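Local coordinates for Rho GTPase-activating protein 5 (Homo sapiens, PDB 5U4V), which probably stimulates GTP hydrolysis by Rho-family GTPases, and whose pseudoGTPase domain pG1 has a G-domain fold, at residues E22-Q30 against R152-K160. Residues are numbered along the deposited sequence; the frame is centred on the assembly and turned at random.
Sequences ELANEIRTQ and RKFNETQIK
Glu26 and Leu23 reach Phe154 through the same first torsion: in each, CG lies anti to the backbone N (chi1 176° and 178°), which brings the Glu26 carboxylate to the backbone of 152-154 and the Leu23 tip to Phe154 and Ile159. The Glu26 chain then bends at chi2, setting its carboxylate beside the backbone leading into helix 156-173. Glu26 OE2 accepts a weak bond from Phe154 N at 3.3 Å, and Glu26 OE1 a weak, long one from Arg152 N at 3.5 Å, where the chain is poorly ordered. Glu26 OE2 also lies at the edge of the Phe154 ring, in its plane, 3.6 Å from Phe154 CD1, with carboxylate and ring planes 69° apart. Over one ring face sits Leu23 CD1, a CH-pi contact 4.1 Å from the Phe154 ring centroid and close to the ring normal. Leu23 CD1 also packs on Ile159 CD1 at 3.5 Å, joining ring and helix in one apolar patch. One helical turn on, Ile27 CD1 meets Ile159 CG2 at 3.8 Å. An alanine in place of Glu26 would remove the carboxylate and is likely to leave Phe154 N and Arg152 N without this acceptor, the loop less firmly held and a gap beside the ring edge. Asn155 is the N-cap of helix 156-173, its OD1 accepting a weak bond from Thr157 N. As in Ras-like G domains, the contact joins helix 19-28, the first, to helix 156-173, the last, here on one side of the central sheet. Beneath them, Phe154 and Ile159 rest on Val145 of edge strand 142-145, Leu23 on Ile112 of strand 109-114, and Ile27 on Leu47 of strand 41-50 and Tyr36 of strand 36-38.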
ATOM      1  N   GLU A  22       3.372  11.429   2.055  1.00 44.38           N
ATOM      2  CA  GLU A  22       2.109  12.162   2.033  1.00 45.31           C
ATOM      3  C   GLU A  22       0.986  11.233   2.478  1.00 43.16           C
ATOM      4  O   GLU A  22       0.108  11.623   3.246  1.00 42.87           O
ATOM      5  CB  GLU A  22       1.822  12.749   0.654  1.00 46.32           C
ATOM      6  CG  GLU A  22       2.601  14.013   0.331  1.00 50.52           C
ATOM      7  CD  GLU A  22       3.076  14.064  -1.128  1.00 53.43           C
ATOM      8  OE1 GLU A  22       2.438  14.762  -1.974  1.00 52.93           O
ATOM      9  OE2 GLU A  22       4.069  13.348  -1.454  1.00 55.38           O
ATOM     10  N   LEU A  23       1.048   9.995   2.003  1.00 30.69           N
ATOM     11  CA  LEU A  23       0.054   9.008   2.430  1.00 31.94           C
ATOM     12  C   LEU A  23       0.199   8.659   3.902  1.00 32.15           C
ATOM     13  O   LEU A  23      -0.809   8.552   4.628  1.00 31.15           O
ATOM     14  CB  LEU A  23       0.060   7.760   1.548  1.00 32.46           C
ATOM     15  CG  LEU A  23      -0.904   6.692   1.974  1.00 31.56           C
ATOM     16  CD1 LEU A  23      -2.298   7.230   1.769  1.00 33.27           C
ATOM     17  CD2 LEU A  23      -0.722   5.367   1.246  1.00 32.51           C
ATOM     18  N   ALA A  24       1.439   8.498   4.363  1.00 32.83           N
ATOM     19  CA  ALA A  24       1.612   8.268   5.780  1.00 34.25           C
ATOM     20  C   ALA A  24       1.079   9.455   6.604  1.00 33.95           C
ATOM     21  O   ALA A  24       0.381   9.249   7.576  1.00 31.73           O
ATOM     22  CB  ALA A  24       3.045   7.945   6.084  1.00 35.31           C
ATOM     23  N   ASN A  25       1.334  10.684   6.152  1.00 33.70           N
ATOM     24  CA  ASN A  25       0.827  11.852   6.868  1.00 32.50           C
ATOM     25  C   ASN A  25      -0.694  11.914   6.898  1.00 34.32           C
ATOM     26  O   ASN A  25      -1.308  12.196   7.983  1.00 33.25           O
ATOM     27  CB  ASN A  25       1.345  13.138   6.281  1.00 32.55           C
ATOM     28  CG  ASN A  25       2.850  13.276   6.402  1.00 34.83           C
ATOM     29  OD1 ASN A  25       3.493  12.633   7.226  1.00 37.08           O
ATOM     30  ND2 ASN A  25       3.399  14.158   5.620  1.00 34.24           N
ATOM     31  N   GLU A  26      -1.294  11.707   5.728  1.00 35.36           N
ATOM     32  CA  GLU A  26      -2.742  11.746   5.565  1.00 41.27           C
ATOM     33  C   GLU A  26      -3.429  10.825   6.532  1.00 40.06           C
ATOM     34  O   GLU A  26      -4.401  11.211   7.169  1.00 44.12           O
ATOM     35  CB  GLU A  26      -3.129  11.332   4.161  1.00 44.71           C
ATOM     36  CG  GLU A  26      -4.614  11.263   3.930  1.00 53.21           C
ATOM     37  CD  GLU A  26      -5.115  12.483   3.193  1.00 56.08           C
ATOM     38  OE1 GLU A  26      -6.280  12.860   3.395  1.00 64.94           O
ATOM     39  OE2 GLU A  26      -4.338  13.069   2.426  1.00 58.09           O
ATOM     40  N   ILE A  27      -2.904   9.616   6.644  1.00 36.87           N
ATOM     41  CA  ILE A  27      -3.442   8.602   7.510  1.00 35.69           C
ATOM     42  C   ILE A  27      -3.249   8.940   9.010  1.00 36.75           C
ATOM     43  O   ILE A  27      -4.174   8.760   9.802  1.00 38.99           O
ATOM     44  CB  ILE A  27      -2.877   7.203   7.200  1.00 35.46           C
ATOM     45  CG1 ILE A  27      -3.182   6.764   5.761  1.00 38.70           C
ATOM     46  CG2 ILE A  27      -3.455   6.171   8.162  1.00 37.05           C
ATOM     47  CD1 ILE A  27      -2.826   5.312   5.436  1.00 40.14           C
ATOM     48  N   ARG A  28      -2.067   9.404   9.394  1.00 33.20           N
ATOM     49  CA  ARG A  28      -1.795   9.761  10.795  1.00 31.94           C
ATOM     50  C   ARG A  28      -2.679  10.858  11.368  1.00 34.29           C
ATOM     51  O   ARG A  28      -2.931  10.856  12.568  1.00 35.03           O
ATOM     52  CB  ARG A  28      -0.322  10.140  10.999  1.00 31.35           C
ATOM     53  CG  ARG A  28       0.621   8.942  11.117  1.00 29.82           C
ATOM     54  CD  ARG A  28       2.021   9.407  10.931  1.00 30.16           C
ATOM     55  NE  ARG A  28       2.960   8.322  10.666  1.00 30.58           N
ATOM     56  CZ  ARG A  28       4.251   8.502  10.387  1.00 30.77           C
ATOM     57  NH1 ARG A  28       4.793   9.703  10.364  1.00 30.24           N
ATOM     58  NH2 ARG A  28       5.011   7.454  10.165  1.00 32.27           N
ATOM     59  N   THR A  29      -3.166  11.781  10.521  1.00 34.39           N
ATOM     60  CA  THR A  29      -4.025  12.846  11.008  1.00 38.02           C
ATOM     61  C   THR A  29      -5.372  12.278  11.524  1.00 42.61           C
ATOM     62  O   THR A  29      -6.165  13.005  12.126  1.00 43.56           O
ATOM     63  CB  THR A  29      -4.362  13.911   9.951  1.00 36.96           C
ATOM     64  OG1 THR A  29      -5.067  13.305   8.865  1.00 36.68           O
ATOM     65  CG2 THR A  29      -3.168  14.613   9.479  1.00 34.80           C
ATOM     66  N   GLN A  30      -5.617  10.992  11.249  1.00 44.88           N
ATOM     67  CA  GLN A  30      -6.876  10.362  11.621  1.00 50.50           C
ATOM     68  C   GLN A  30      -6.694   9.472  12.835  1.00 54.62           C
ATOM     69  O   GLN A  30      -7.648   8.875  13.269  1.00 52.76           O
ATOM     70  CB  GLN A  30      -7.479   9.576  10.448  1.00 49.50           C
ATOM     71  CG  GLN A  30      -7.749  10.407   9.198  1.00 49.66           C
ATOM     72  CD  GLN A  30      -8.642  11.614   9.466  1.00 53.76           C
ATOM     73  OE1 GLN A  30      -9.786  11.486   9.920  1.00 56.55           O
ATOM     74  NE2 GLN A  30      -8.134  12.790   9.154  1.00 54.19           N
ATOM     75  N   ARG A 152      -7.513  15.959   2.504  1.00 90.12           N
ATOM     76  CA  ARG A 152      -8.415  15.568   1.413  1.00 90.80           C
ATOM     77  C   ARG A 152      -7.680  15.359   0.078  1.00 89.47           C
ATOM     78  O   ARG A 152      -8.298  15.270  -0.995  1.00 88.78           O
ATOM     79  CB  ARG A 152      -9.571  16.570   1.278  1.00 94.59           C
ATOM     80  CG  ARG A 152     -10.530  16.506   2.461  1.00 95.46           C
ATOM     81  CD  ARG A 152     -11.685  17.483   2.370  1.00100.82           C
ATOM     82  NE  ARG A 152     -12.544  17.398   3.562  1.00101.40           N
ATOM     83  CZ  ARG A 152     -13.873  17.557   3.574  1.00103.76           C
ATOM     84  NH1 ARG A 152     -14.546  17.796   2.451  1.00104.84           N
ATOM     85  NH2 ARG A 152     -14.542  17.452   4.717  1.00105.40           N
ATOM     86  N   LYS A 153      -6.356  15.256   0.174  1.00 86.26           N
ATOM     87  CA  LYS A 153      -5.511  14.927  -0.963  1.00 83.76           C
ATOM     88  C   LYS A 153      -5.763  13.499  -1.387  1.00 77.75           C
ATOM     89  O   LYS A 153      -5.655  13.170  -2.569  1.00 78.81           O
ATOM     90  CB  LYS A 153      -4.044  15.083  -0.595  1.00 83.33           C
ATOM     91  CG  LYS A 153      -3.620  16.533  -0.399  1.00 91.54           C
ATOM     92  CD  LYS A 153      -2.212  16.635   0.184  1.00 89.35           C
ATOM     93  CE  LYS A 153      -1.949  18.047   0.681  1.00 94.40           C
ATOM     94  NZ  LYS A 153      -0.736  18.208   1.545  1.00 94.62           N
ATOM     95  N   PHE A 154      -6.050  12.654  -0.402  1.00 71.67           N
ATOM     96  CA  PHE A 154      -6.414  11.288  -0.618  1.00 65.54           C
ATOM     97  C   PHE A 154      -7.831  11.102  -0.111  1.00 65.26           C
ATOM     98  O   PHE A 154      -8.243  11.709   0.867  1.00 65.45           O
ATOM     99  CB  PHE A 154      -5.466  10.385   0.149  1.00 64.84           C
ATOM    100  CG  PHE A 154      -4.153  10.196  -0.519  1.00 64.31           C
ATOM    101  CD1 PHE A 154      -3.117  11.084  -0.291  1.00 66.51           C
ATOM    102  CD2 PHE A 154      -3.948   9.131  -1.376  1.00 64.52           C
ATOM    103  CE1 PHE A 154      -1.893  10.919  -0.904  1.00 66.88           C
ATOM    104  CE2 PHE A 154      -2.729   8.950  -2.002  1.00 64.64           C
ATOM    105  CZ  PHE A 154      -1.699   9.850  -1.769  1.00 67.21           C
ATOM    106  N   ASN A 155      -8.583  10.256  -0.790  1.00 64.11           N
ATOM    107  CA  ASN A 155      -9.941   9.958  -0.399  1.00 62.66           C
ATOM    108  C   ASN A 155      -9.987   9.011   0.806  1.00 58.53           C
ATOM    109  O   ASN A 155      -9.475   7.892   0.741  1.00 53.84           O
ATOM    110  CB  ASN A 155     -10.688   9.356  -1.585  1.00 64.72           C
ATOM    111  CG  ASN A 155     -12.123   9.021  -1.264  1.00 69.08           C
ATOM    112  OD1 ASN A 155     -12.603   9.241  -0.148  1.00 74.34           O
ATOM    113  ND2 ASN A 155     -12.819   8.486  -2.240  1.00 71.70           N
ATOM    114  N   GLU A 156     -10.650   9.461   1.871  1.00 58.87           N
ATOM    115  CA  GLU A 156     -10.804   8.659   3.103  1.00 59.07           C
ATOM    116  C   GLU A 156     -11.433   7.267   2.870  1.00 57.06           C
ATOM    117  O   GLU A 156     -10.921   6.247   3.361  1.00 53.42           O
ATOM    118  CB  GLU A 156     -11.593   9.374   4.223  1.00 62.30           C
ATOM    119  CG  GLU A 156     -11.517  10.895   4.292  1.00 68.31           C
ATOM    120  CD  GLU A 156     -12.109  11.469   5.580  1.00 74.34           C
ATOM    121  OE1 GLU A 156     -13.291  11.888   5.602  1.00 76.69           O
ATOM    122  OE2 GLU A 156     -11.379  11.499   6.597  1.00 75.22           O
ATOM    123  N   THR A 157     -12.532   7.235   2.120  1.00 57.16           N
ATOM    124  CA  THR A 157     -13.211   5.970   1.813  1.00 56.44           C
ATOM    125  C   THR A 157     -12.249   5.037   1.106  1.00 51.96           C
ATOM    126  O   THR A 157     -12.190   3.861   1.413  1.00 52.08           O
ATOM    127  CB  THR A 157     -14.491   6.172   0.961  1.00 59.50           C
ATOM    128  OG1 THR A 157     -15.460   6.876   1.737  1.00 62.01           O
ATOM    129  CG2 THR A 157     -15.082   4.847   0.491  1.00 58.40           C
ATOM    130  N   GLN A 158     -11.472   5.575   0.186  1.00 50.90           N
ATOM    131  CA  GLN A 158     -10.471   4.771  -0.526  1.00 46.63           C
ATOM    132  C   GLN A 158      -9.283   4.332   0.311  1.00 42.40           C
ATOM    133  O   GLN A 158      -8.799   3.215   0.148  1.00 40.25           O
ATOM    134  CB  GLN A 158     -10.043   5.488  -1.771  1.00 48.58           C
ATOM    135  CG  GLN A 158     -11.207   5.793  -2.687  1.00 54.18           C
ATOM    136  CD  GLN A 158     -12.187   4.624  -2.798  1.00 55.36           C
ATOM    137  OE1 GLN A 158     -12.993   4.394  -1.902  1.00 56.42           O
ATOM    138  NE2 GLN A 158     -12.100   3.879  -3.891  1.00 55.07           N
ATOM    139  N   ILE A 159      -8.839   5.179   1.231  1.00 41.67           N
ATOM    140  CA  ILE A 159      -7.835   4.748   2.206  1.00 39.50           C
ATOM    141  C   ILE A 159      -8.330   3.520   2.975  1.00 37.74           C
ATOM    142  O   ILE A 159      -7.633   2.533   3.152  1.00 38.46           O
ATOM    143  CB  ILE A 159      -7.421   5.911   3.155  1.00 41.00           C
ATOM    144  CG1 ILE A 159      -6.803   7.076   2.349  1.00 41.75           C
ATOM    145  CG2 ILE A 159      -6.373   5.507   4.157  1.00 41.56           C
ATOM    146  CD1 ILE A 159      -5.695   6.643   1.432  1.00 38.45           C
ATOM    147  N   LYS A 160      -9.584   3.570   3.366  1.00 40.82           N
ATOM    148  CA  LYS A 160     -10.191   2.527   4.164  1.00 40.32           C
ATOM    149  C   LYS A 160     -10.249   1.216   3.423  1.00 38.28           C
ATOM    150  O   LYS A 160      -9.957   0.194   4.021  1.00 35.98           O
ATOM    151  CB  LYS A 160     -11.577   2.963   4.652  1.00 43.52           C
ATOM    152  CG  LYS A 160     -11.500   3.939   5.799  1.00 45.48           C
ATOM    153  CD  LYS A 160     -12.835   4.686   5.995  1.00 48.61           C
ATOM    154  CE  LYS A 160     -12.728   5.745   7.087  1.00 49.57           C
ATOM    155  NZ  LYS A 160     -13.637   6.897   6.852  1.00 54.04           N
TER